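Local coordinates for protein putative nucleotide-diphospho-sugar transferase (Desulfovibrio desulfuricans subsp. desulfuricans, PDB 3CGX) that is probably a GT-A-type glycosyltransferase that handles nucleotide-diphospho-sugars, although its substrate and reaction are not established, at residues Ile7-Lys12 and Gln41-Gly46; Lys68-Leu73 and His77-Gln82; Ser111-Tyr116 and Gly142-Gly147. All coordinates share one frame; numbering follows the deposited sequence.

Contact 1 of 3, residues Ile7-Lys12 and Gln41-Gly46; sequences ILFFVK and QDMLQG
The selenium of Met-43, a selenomethionine in this model, lies at the edge of the Phe-9 ring, with SE 5.1 Å from the ring centroid in a Met-aromatic contact. Its nearest ring atoms are Phe-9 CE1 and CZ, each 4.0 Å from SE. The side chain runs past this rim: Met-43 CB meets Phe-9 CZ at 3.7 Å, and a bend at chi3 (73°) lays the methyl CE against Phe-9 CE1 at 3.8 Å. On the strand side, the CB of Phe-9 points toward the helix, and CG opposite the backbone N (chi1 -177°) extends the ring to Met-43. Here helix 29-47 packs on strand 5-11, an inner strand of the sheet; strand 53-58 follows the helix and pairs with strand 5-11, making a beta-alpha-beta unit consistent with a GT-A fold. Leu-44 adds a looser touch, its backbone N 4.4 Å from Phe-9 CE2, while its side chain turns to Leu-54. Val-11 CG1 sits 3.7 Å above one face of the Phe-9 ring, toward its rim. No hydrogen bond crosses between 7-12 and 41-46. Asp-42 ties helix 29-47 to the hydroxyls of Ser-214 and Thr-215 through its two carboxylate oxygens.

Contact 2 of 3, residues Lys68-Leu73 and His77-Gln82; sequences KFKAWL and HMFAAQ
With CG opposite its carbonyl carbon (chi1 -59°), Phe-79 sends its ring off the strand and under helix 65-73, where Phe-69, Lys-70 and Leu-73 close round it. Phe-69 puts its CB, not its ring, over the face of the Phe-79 ring. This CH-pi contact has CB 3.9 Å from the Phe-79 centroid and 17° off the ring normal, so the methylene sits over the face, displaced somewhat toward the rim. The rest of Phe-69 leads away from the strand; the two rings meet obliquely, their centroids 5.7 Å apart. Backbone joins in as well, since Phe-69 O comes within 3.5 Å of Phe-79 CZ. Leu-73 approaches from another direction: its CB lies at the edge of the Phe-79 ring, close to the ring plane and 4.0 Å from CZ. Lys-70 supplies aliphatic cover, with CG 4.0 Å from Phe-79 CE2, while its NZ forms a salt bridge with Glu-67 one turn back. One aromatic side chain is thus held over a face and at its rim, with no hydrogen bond between the segments. Strand 53-58, helix 65-73 and strand 78-81 form a beta-alpha-beta unit, and the N-to-C directions of segments 68-73 and 78-81 are 143° apart, roughly antiparallel. Strand 78-81 is outermost in the sheet and pairs with strand 53-58; on the inner side, Phe-69 stacks on Tyr-58 of strand 53-58 and meets Tyr-13 edge-to-face, while Leu-73 rests against Val-40 and Leu-44 of helix 29-47.

Contact 3 of 3, residues Ser111-Tyr116 and Gly142-Gly147; sequences SDIPDY and GYYLIG
Two tyrosine hydroxyls make the polar link: Tyr-116 OH donates to Tyr-144 OH over 2.8 Å, arriving at the edge of the Tyr-144 ring and near its plane. Tyr-144 OH is in turn hydrogen-bonded to the backbone carbonyl of Pro-187, so the buried phenol oxygen has two partners, and a short chain of bonds leads from Tyr-116 to that backbone, which should fix how far each ring can swing. The aromatic contact comes next. The rings lie obliquely, planes at 58° and centroids 4.9 Å apart, and the side chains cross at about a right angle. Tyr-116 CE1 and CZ both come to 3.4 Å from Tyr-144 CE1. Trp-189 meets the Tyr-116 ring edge-to-face and also binds Asp-115 through NE1, tying this loop to a later part of the chain. Ile-113 to Tyr-116 form a type I beta turn, closed by the bond from Tyr-116 N to Ile-113 O at 2.9 Å. The turn lies between strand 105-109 and helix 118-127; in GT-A enzymes the loop after this strand commonly bears the acidic metal-binding motif, though no such role is established for Asp-112, which pairs here with Lys-20. Apolar packing falls to Ile-113, whose CD1 presses on Tyr-144 CD1 at 3.5 Å, obliquely to the ring. Tyr-144 holds CG between its own backbone N and carbonyl carbon (chi1 64°), which directs the ring toward Ile-113 and Tyr-116. It does so at the residue where the chain turns a corner, just ahead of the strand that continues through Leu-145 to Gly-147.

Overall arrangement
The three contacts follow one another along the chain and all reach the same mixed sheet. Contact 1 lies between the others, its centre about 11 Å from that of contact 2 and about 10 Å from that of contact 3; the centres of contacts 2 and 3 are about 19 Å apart, and those two do not touch. Helix 29-47 links the series: Gln-41 probably hydrogen-bonds Trp-72 on the contact 2 side, and Met-43 packs on Ile-113 on the contact 3 side. Phe-10 O probably bonds Ser-111 OG as well. Together they run from outermost strand 78-81 through inner strand 5-11 to antiparallel strand 143-149, across a sheet consistent with the GT-A fold of sugar-nucleotide transferases.

Contact 1 of 3, residues Ile7-Lys12 and Gln41-Gly46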
loop_
_atom_site.group_PDB
_atom_site.type_symbol
_atom_site.label_atom_id
_atom_site.label_comp_id
_atom_site.label_asym_id
_atom_site.label_seq_id
_atom_site.Cartn_x
_atom_site.Cartn_y
_atom_site.Cartn_z
ATOM N N ILE A 7 -2.691 11.216 1.582
ATOM C CA ILE A 7 -2.459 9.776 1.364
ATOM C C ILE A 7 -0.976 9.547 1.126
ATOM O O ILE A 7 -0.378 10.171 0.238
ATOM C CB ILE A 7 -3.208 9.206 0.148
ATOM C CG1 ILE A 7 -4.725 9.382 0.268
ATOM C CG2 ILE A 7 -2.825 7.746 -0.086
ATOM C CD1 ILE A 7 -5.416 9.389 -1.133
ATOM N N LEU A 8 -0.373 8.733 1.984
ATOM C CA LEU A 8 1.017 8.322 1.821
ATOM C C LEU A 8 1.021 6.926 1.223
ATOM O O LEU A 8 0.555 5.956 1.839
ATOM C CB LEU A 8 1.759 8.322 3.129
ATOM C CG LEU A 8 1.656 9.579 3.975
ATOM C CD1 LEU A 8 2.323 9.398 5.366
ATOM C CD2 LEU A 8 2.191 10.805 3.186
ATOM N N PHE A 9 1.577 6.851 0.028
ATOM C CA PHE A 9 1.541 5.649 -0.820
ATOM C C PHE A 9 2.946 5.053 -0.948
ATOM O O PHE A 9 3.816 5.605 -1.561
ATOM C CB PHE A 9 0.892 6.011 -2.155
ATOM C CG PHE A 9 0.702 4.846 -3.132
ATOM C CD1 PHE A 9 0.211 3.613 -2.703
ATOM C CD2 PHE A 9 0.932 5.014 -4.495
ATOM C CE1 PHE A 9 -0.044 2.584 -3.621
ATOM C CE2 PHE A 9 0.694 3.938 -5.404
ATOM C CZ PHE A 9 0.231 2.730 -4.930
ATOM N N PHE A 10 3.143 3.921 -0.288
ATOM C CA PHE A 10 4.444 3.270 -0.169
ATOM C C PHE A 10 4.667 2.301 -1.308
ATOM O O PHE A 10 3.886 1.363 -1.529
ATOM C CB PHE A 10 4.558 2.568 1.213
ATOM C CG PHE A 10 5.112 3.426 2.309
ATOM C CD1 PHE A 10 4.729 4.752 2.465
ATOM C CD2 PHE A 10 6.012 2.879 3.247
ATOM C CE1 PHE A 10 5.290 5.525 3.451
ATOM C CE2 PHE A 10 6.525 3.644 4.274
ATOM C CZ PHE A 10 6.184 4.959 4.379
ATOM N N VAL A 11 5.745 2.575 -2.051
ATOM C CA VAL A 11 6.131 1.897 -3.288
ATOM C C VAL A 11 7.641 1.618 -3.324
ATOM O O VAL A 11 8.406 2.134 -2.539
ATOM C CB VAL A 11 5.736 2.782 -4.544
ATOM C CG1 VAL A 11 4.204 3.083 -4.588
ATOM C CG2 VAL A 11 6.565 4.120 -4.607
ATOM N N LYS A 12 8.031 0.729 -4.203
ATOM C CA LYS A 12 9.430 0.505 -4.593
ATOM C C LYS A 12 9.556 0.562 -6.135
ATOM O O LYS A 12 8.646 0.142 -6.866
ATOM C CB LYS A 12 9.936 -0.836 -4.078
ATOM C CG LYS A 12 11.398 -1.105 -4.315
ATOM C CD LYS A 12 11.925 -2.293 -3.552
ATOM C CE LYS A 12 13.423 -2.533 -3.870
ATOM N NZ LYS A 12 13.854 -3.739 -3.158
ATOM N N GLN A 41 0.764 1.653 -10.993
ATOM C CA GLN A 41 0.060 2.514 -11.953
ATOM C C GLN A 41 -1.430 2.521 -11.780
ATOM O O GLN A 41 -2.061 3.569 -11.791
ATOM C CB GLN A 41 0.368 2.108 -13.395
ATOM C CG GLN A 41 1.766 2.439 -13.765
ATOM C CD GLN A 41 2.172 1.893 -15.114
ATOM O OE1 GLN A 41 3.352 1.755 -15.354
ATOM N NE2 GLN A 41 1.193 1.564 -16.005
ATOM N N ASP A 42 -2.017 1.351 -11.658
ATOM C CA ASP A 42 -3.448 1.263 -11.505
ATOM C C ASP A 42 -3.930 1.895 -10.212
ATOM O O ASP A 42 -4.938 2.627 -10.213
ATOM C CB ASP A 42 -3.955 -0.195 -11.562
ATOM C CG ASP A 42 -3.783 -0.834 -12.938
ATOM O OD1 ASP A 42 -3.530 -0.111 -13.894
ATOM O OD2 ASP A 42 -3.864 -2.068 -13.023
HETATM N N MSE A 43 -3.244 1.610 -9.104
HETATM C CA MSE A 43 -3.647 2.201 -7.809
HETATM C C MSE A 43 -3.529 3.725 -7.836
HETATM O O MSE A 43 -4.425 4.419 -7.341
HETATM C CB MSE A 43 -2.842 1.605 -6.654
HETATM C CG MSE A 43 -3.089 0.106 -6.411
HETATM SE SE MSE A 43 -2.075 -0.542 -4.931
HETATM C CE MSE A 43 -3.133 0.305 -3.493
ATOM N N LEU A 44 -2.465 4.230 -8.437
ATOM C CA LEU A 44 -2.224 5.687 -8.555
ATOM C C LEU A 44 -3.337 6.393 -9.309
ATOM O O LEU A 44 -3.806 7.469 -8.892
ATOM C CB LEU A 44 -0.842 5.982 -9.175
ATOM C CG LEU A 44 -0.446 7.448 -9.365
ATOM C CD1 LEU A 44 -0.277 8.080 -7.990
ATOM C CD2 LEU A 44 0.836 7.612 -10.268
ATOM N N GLN A 45 -3.795 5.770 -10.387
ATOM C CA GLN A 45 -4.882 6.311 -11.171
ATOM C C GLN A 45 -6.134 6.490 -10.312
ATOM O O GLN A 45 -6.813 7.530 -10.383
ATOM C CB GLN A 45 -5.141 5.408 -12.391
ATOM C CG GLN A 45 -6.268 5.856 -13.267
ATOM C CD GLN A 45 -6.321 5.047 -14.550
ATOM O OE1 GLN A 45 -5.841 3.898 -14.616
ATOM N NE2 GLN A 45 -6.878 5.642 -15.581
ATOM N N GLY A 46 -6.421 5.487 -9.502
ATOM C CA GLY A 46 -7.514 5.526 -8.545
ATOM C C GLY A 46 -7.318 6.541 -7.398
ATOM O O GLY A 46 -8.199 7.349 -7.110
#

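Contact 2 of 3, residues Lys68-Leu73 and His77-Gln82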
loop_
_atom_site.group_PDB
_atom_site.type_symbol
_atom_site.label_atom_id
_atom_site.label_comp_id
_atom_site.label_asym_id
_atom_site.label_seq_id
_atom_site.Cartn_x
_atom_site.Cartn_y
_atom_site.Cartn_z
ATOM N N LYS A 68 13.908 8.791 -12.100
ATOM C CA LYS A 68 13.359 7.490 -12.576
ATOM C C LYS A 68 11.857 7.440 -12.259
ATOM O O LYS A 68 11.008 7.083 -13.083
ATOM C CB LYS A 68 14.081 6.292 -11.955
ATOM C CG LYS A 68 15.298 5.885 -12.671
ATOM C CD LYS A 68 15.985 4.708 -11.977
ATOM C CE LYS A 68 15.218 3.442 -12.260
ATOM N NZ LYS A 68 16.026 2.220 -12.011
ATOM N N PHE A 69 11.527 7.920 -11.069
ATOM C CA PHE A 69 10.136 8.015 -10.632
ATOM C C PHE A 69 9.325 9.009 -11.455
ATOM O O PHE A 69 8.187 8.725 -11.821
ATOM C CB PHE A 69 10.014 8.310 -9.125
ATOM C CG PHE A 69 9.975 7.048 -8.290
ATOM C CD1 PHE A 69 8.792 6.296 -8.221
ATOM C CD2 PHE A 69 11.113 6.570 -7.677
ATOM C CE1 PHE A 69 8.751 5.092 -7.503
ATOM C CE2 PHE A 69 11.087 5.355 -6.962
ATOM C CZ PHE A 69 9.896 4.622 -6.875
ATOM N N LYS A 70 9.917 10.163 -11.738
ATOM C CA LYS A 70 9.233 11.184 -12.558
ATOM C C LYS A 70 8.984 10.637 -13.968
ATOM O O LYS A 70 7.899 10.813 -14.550
ATOM C CB LYS A 70 10.006 12.532 -12.590
ATOM C CG LYS A 70 10.226 13.091 -11.204
ATOM C CD LYS A 70 10.601 14.563 -11.073
ATOM C CE LYS A 70 11.224 15.222 -12.261
ATOM N NZ LYS A 70 11.988 16.467 -11.791
ATOM N N ALA A 71 9.985 9.969 -14.531
ATOM C CA ALA A 71 9.868 9.432 -15.886
ATOM C C ALA A 71 8.828 8.321 -15.967
ATOM O O ALA A 71 8.225 8.093 -17.006
ATOM C CB ALA A 71 11.243 8.958 -16.424
ATOM N N TRP A 72 8.619 7.641 -14.859
ATOM C CA TRP A 72 7.687 6.500 -14.819
ATOM C C TRP A 72 6.237 6.950 -14.564
ATOM O O TRP A 72 5.360 6.745 -15.404
ATOM C CB TRP A 72 8.123 5.479 -13.762
ATOM C CG TRP A 72 7.107 4.376 -13.490
ATOM C CD1 TRP A 72 6.206 3.864 -14.365
ATOM C CD2 TRP A 72 6.924 3.667 -12.268
ATOM N NE1 TRP A 72 5.446 2.883 -13.766
ATOM C CE2 TRP A 72 5.869 2.736 -12.476
ATOM C CE3 TRP A 72 7.526 3.738 -11.012
ATOM C CZ2 TRP A 72 5.424 1.885 -11.485
ATOM C CZ3 TRP A 72 7.080 2.900 -10.011
ATOM C CH2 TRP A 72 6.036 1.982 -10.251
ATOM N N LEU A 73 6.033 7.575 -13.411
ATOM C CA LEU A 73 4.691 8.013 -12.948
ATOM C C LEU A 73 4.329 9.467 -13.282
ATOM O O LEU A 73 3.175 9.838 -13.215
ATOM C CB LEU A 73 4.544 7.733 -11.449
ATOM C CG LEU A 73 4.712 6.255 -11.103
ATOM C CD1 LEU A 73 4.777 6.034 -9.610
ATOM C CD2 LEU A 73 3.539 5.441 -11.708
ATOM N N HIS A 77 3.671 14.659 -9.926
ATOM C CA HIS A 77 3.391 14.020 -8.609
ATOM C C HIS A 77 4.470 14.357 -7.592
ATOM O O HIS A 77 5.600 14.776 -7.929
ATOM C CB HIS A 77 3.288 12.490 -8.759
ATOM C CG HIS A 77 2.366 12.079 -9.854
ATOM N ND1 HIS A 77 1.000 12.152 -9.727
ATOM C CD2 HIS A 77 2.608 11.703 -11.126
ATOM C CE1 HIS A 77 0.437 11.781 -10.865
ATOM N NE2 HIS A 77 1.391 11.517 -11.736
HETATM N N MSE A 78 4.087 14.226 -6.329
HETATM C CA MSE A 78 4.992 14.502 -5.219
HETATM C C MSE A 78 5.609 13.180 -4.785
HETATM O O MSE A 78 4.908 12.221 -4.423
HETATM C CB MSE A 78 4.247 15.175 -4.058
HETATM C CG MSE A 78 3.695 16.501 -4.460
HETATM SE SE MSE A 78 2.702 17.423 -3.017
HETATM C CE MSE A 78 0.942 16.476 -3.145
ATOM N N PHE A 79 6.934 13.129 -4.854
ATOM C CA PHE A 79 7.695 11.937 -4.520
ATOM C C PHE A 79 8.630 12.277 -3.362
ATOM O O PHE A 79 9.139 13.386 -3.291
ATOM C CB PHE A 79 8.553 11.471 -5.697
ATOM C CG PHE A 79 7.788 11.146 -6.964
ATOM C CD1 PHE A 79 7.182 9.894 -7.116
ATOM C CD2 PHE A 79 7.758 12.025 -8.033
ATOM C CE1 PHE A 79 6.486 9.573 -8.281
ATOM C CE2 PHE A 79 7.050 11.698 -9.223
ATOM C CZ PHE A 79 6.427 10.482 -9.327
ATOM N N ALA A 80 8.836 11.313 -2.469
ATOM C CA ALA A 80 9.811 11.434 -1.371
ATOM C C ALA A 80 10.363 10.074 -1.059
ATOM O O ALA A 80 9.628 9.085 -1.113
ATOM C CB ALA A 80 9.178 12.043 -0.111
ATOM N N ALA A 81 11.663 10.018 -0.732
ATOM C CA ALA A 81 12.268 8.771 -0.267
ATOM C C ALA A 81 11.705 8.472 1.105
ATOM O O ALA A 81 11.482 9.359 1.909
ATOM C CB ALA A 81 13.833 8.808 -0.210
ATOM N N GLN A 82 11.466 7.206 1.347
ATOM C CA GLN A 82 11.177 6.710 2.685
ATOM C C GLN A 82 12.495 6.832 3.430
ATOM O O GLN A 82 13.588 6.639 2.858
ATOM C CB GLN A 82 10.739 5.251 2.684
ATOM C CG GLN A 82 9.366 4.947 2.037
ATOM C CD GLN A 82 9.076 3.453 2.017
ATOM O OE1 GLN A 82 9.487 2.736 2.942
ATOM N NE2 GLN A 82 8.357 2.962 0.968
#

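Contact 3 of 3, residues Ser111-Tyr116 and Gly142-Gly147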
loop_
_atom_site.group_PDB
_atom_site.type_symbol
_atom_site.label_atom_id
_atom_site.label_comp_id
_atom_site.label_asym_id
_atom_site.label_seq_id
_atom_site.Cartn_x
_atom_site.Cartn_y
_atom_site.Cartn_z
ATOM N N SER A 111 1.368 -0.944 -1.631
ATOM C CA SER A 111 1.113 -1.010 -3.055
ATOM C C SER A 111 0.968 -2.437 -3.589
ATOM O O SER A 111 1.166 -2.673 -4.789
ATOM C CB SER A 111 2.272 -0.311 -3.803
ATOM O OG SER A 111 3.518 -0.651 -3.269
ATOM N N ASP A 112 0.596 -3.347 -2.701
ATOM C CA ASP A 112 0.455 -4.789 -3.028
ATOM C C ASP A 112 -0.999 -5.246 -3.104
ATOM O O ASP A 112 -1.256 -6.440 -3.115
ATOM C CB ASP A 112 1.163 -5.647 -1.937
ATOM C CG ASP A 112 2.642 -5.385 -1.883
ATOM O OD1 ASP A 112 3.331 -5.531 -2.927
ATOM O OD2 ASP A 112 3.100 -4.922 -0.827
ATOM N N ILE A 113 -1.918 -4.275 -3.204
ATOM C CA ILE A 113 -3.354 -4.513 -3.214
ATOM C C ILE A 113 -4.035 -3.813 -4.375
ATOM O O ILE A 113 -4.930 -2.935 -4.167
ATOM C CB ILE A 113 -4.002 -4.098 -1.815
ATOM C CG1 ILE A 113 -3.599 -2.687 -1.381
ATOM C CG2 ILE A 113 -3.679 -5.145 -0.706
ATOM C CD1 ILE A 113 -4.451 -2.149 -0.272
ATOM N N PRO A 114 -3.690 -4.239 -5.608
ATOM C CA PRO A 114 -4.056 -3.467 -6.788
ATOM C C PRO A 114 -5.531 -3.337 -7.037
ATOM O O PRO A 114 -5.958 -2.419 -7.696
ATOM C CB PRO A 114 -3.369 -4.225 -7.913
ATOM C CG PRO A 114 -3.247 -5.612 -7.416
ATOM C CD PRO A 114 -2.940 -5.464 -5.989
ATOM N N ASP A 115 -6.317 -4.260 -6.520
ATOM C CA ASP A 115 -7.764 -4.221 -6.740
ATOM C C ASP A 115 -8.533 -3.509 -5.621
ATOM O O ASP A 115 -9.758 -3.629 -5.524
ATOM C CB ASP A 115 -8.381 -5.622 -6.915
ATOM C CG ASP A 115 -8.205 -6.534 -5.692
ATOM O OD1 ASP A 115 -7.281 -6.373 -4.852
ATOM O OD2 ASP A 115 -9.010 -7.492 -5.580
ATOM N N TYR A 116 -7.819 -2.846 -4.725
ATOM C CA TYR A 116 -8.486 -2.251 -3.601
ATOM C C TYR A 116 -9.364 -1.105 -4.083
ATOM O O TYR A 116 -8.880 -0.220 -4.766
ATOM C CB TYR A 116 -7.497 -1.691 -2.597
ATOM C CG TYR A 116 -8.120 -1.399 -1.241
ATOM C CD1 TYR A 116 -8.422 -2.439 -0.358
ATOM C CD2 TYR A 116 -8.367 -0.115 -0.824
ATOM C CE1 TYR A 116 -8.968 -2.193 0.894
ATOM C CE2 TYR A 116 -8.899 0.135 0.433
ATOM C CZ TYR A 116 -9.201 -0.902 1.273
ATOM O OH TYR A 116 -9.725 -0.659 2.542
ATOM N N GLY A 142 -0.323 -8.780 8.925
ATOM C CA GLY A 142 0.015 -7.384 9.106
ATOM C C GLY A 142 -1.168 -6.517 8.734
ATOM O O GLY A 142 -2.320 -6.904 8.915
ATOM N N TYR A 143 -0.858 -5.343 8.219
ATOM C CA TYR A 143 -1.886 -4.372 7.783
ATOM C C TYR A 143 -1.487 -3.688 6.490
ATOM O O TYR A 143 -0.320 -3.453 6.253
ATOM C CB TYR A 143 -2.195 -3.371 8.893
ATOM C CG TYR A 143 -1.042 -2.597 9.501
ATOM C CD1 TYR A 143 -0.600 -1.401 8.932
ATOM C CD2 TYR A 143 -0.406 -3.046 10.666
ATOM C CE1 TYR A 143 0.432 -0.682 9.512
ATOM C CE2 TYR A 143 0.634 -2.310 11.266
ATOM C CZ TYR A 143 1.039 -1.123 10.688
ATOM O OH TYR A 143 2.047 -0.356 11.253
ATOM N N TYR A 144 -2.477 -3.403 5.656
ATOM C CA TYR A 144 -2.265 -2.805 4.364
ATOM C C TYR A 144 -2.508 -1.291 4.392
ATOM O O TYR A 144 -2.160 -0.561 3.449
ATOM C CB TYR A 144 -3.171 -3.450 3.315
ATOM C CG TYR A 144 -4.669 -3.236 3.551
ATOM C CD1 TYR A 144 -5.323 -2.039 3.150
ATOM C CD2 TYR A 144 -5.434 -4.218 4.134
ATOM C CE1 TYR A 144 -6.679 -1.844 3.349
ATOM C CE2 TYR A 144 -6.813 -4.019 4.348
ATOM C CZ TYR A 144 -7.432 -2.851 3.930
ATOM O OH TYR A 144 -8.782 -2.733 4.197
ATOM N N LEU A 145 -3.151 -0.836 5.460
ATOM C CA LEU A 145 -3.404 0.593 5.671
ATOM C C LEU A 145 -3.403 0.947 7.163
ATOM O O LEU A 145 -3.875 0.178 8.005
ATOM C CB LEU A 145 -4.726 1.028 5.010
ATOM C CG LEU A 145 -5.202 2.503 5.093
ATOM C CD1 LEU A 145 -6.077 2.878 3.847
ATOM C CD2 LEU A 145 -5.940 2.839 6.452
ATOM N N ILE A 146 -2.833 2.103 7.474
ATOM C CA ILE A 146 -2.918 2.679 8.825
ATOM C C ILE A 146 -3.157 4.191 8.691
ATOM O O ILE A 146 -2.582 4.833 7.823
ATOM C CB ILE A 146 -1.665 2.359 9.691
ATOM C CG1 ILE A 146 -1.931 2.789 11.137
ATOM C CG2 ILE A 146 -0.336 2.918 9.049
ATOM C CD1 ILE A 146 -0.964 2.129 12.128
ATOM N N GLY A 147 -4.023 4.747 9.516
ATOM C CA GLY A 147 -4.308 6.175 9.509
ATOM C C GLY A 147 -4.566 6.754 10.866
ATOM O O GLY A 147 -4.983 6.064 11.783
#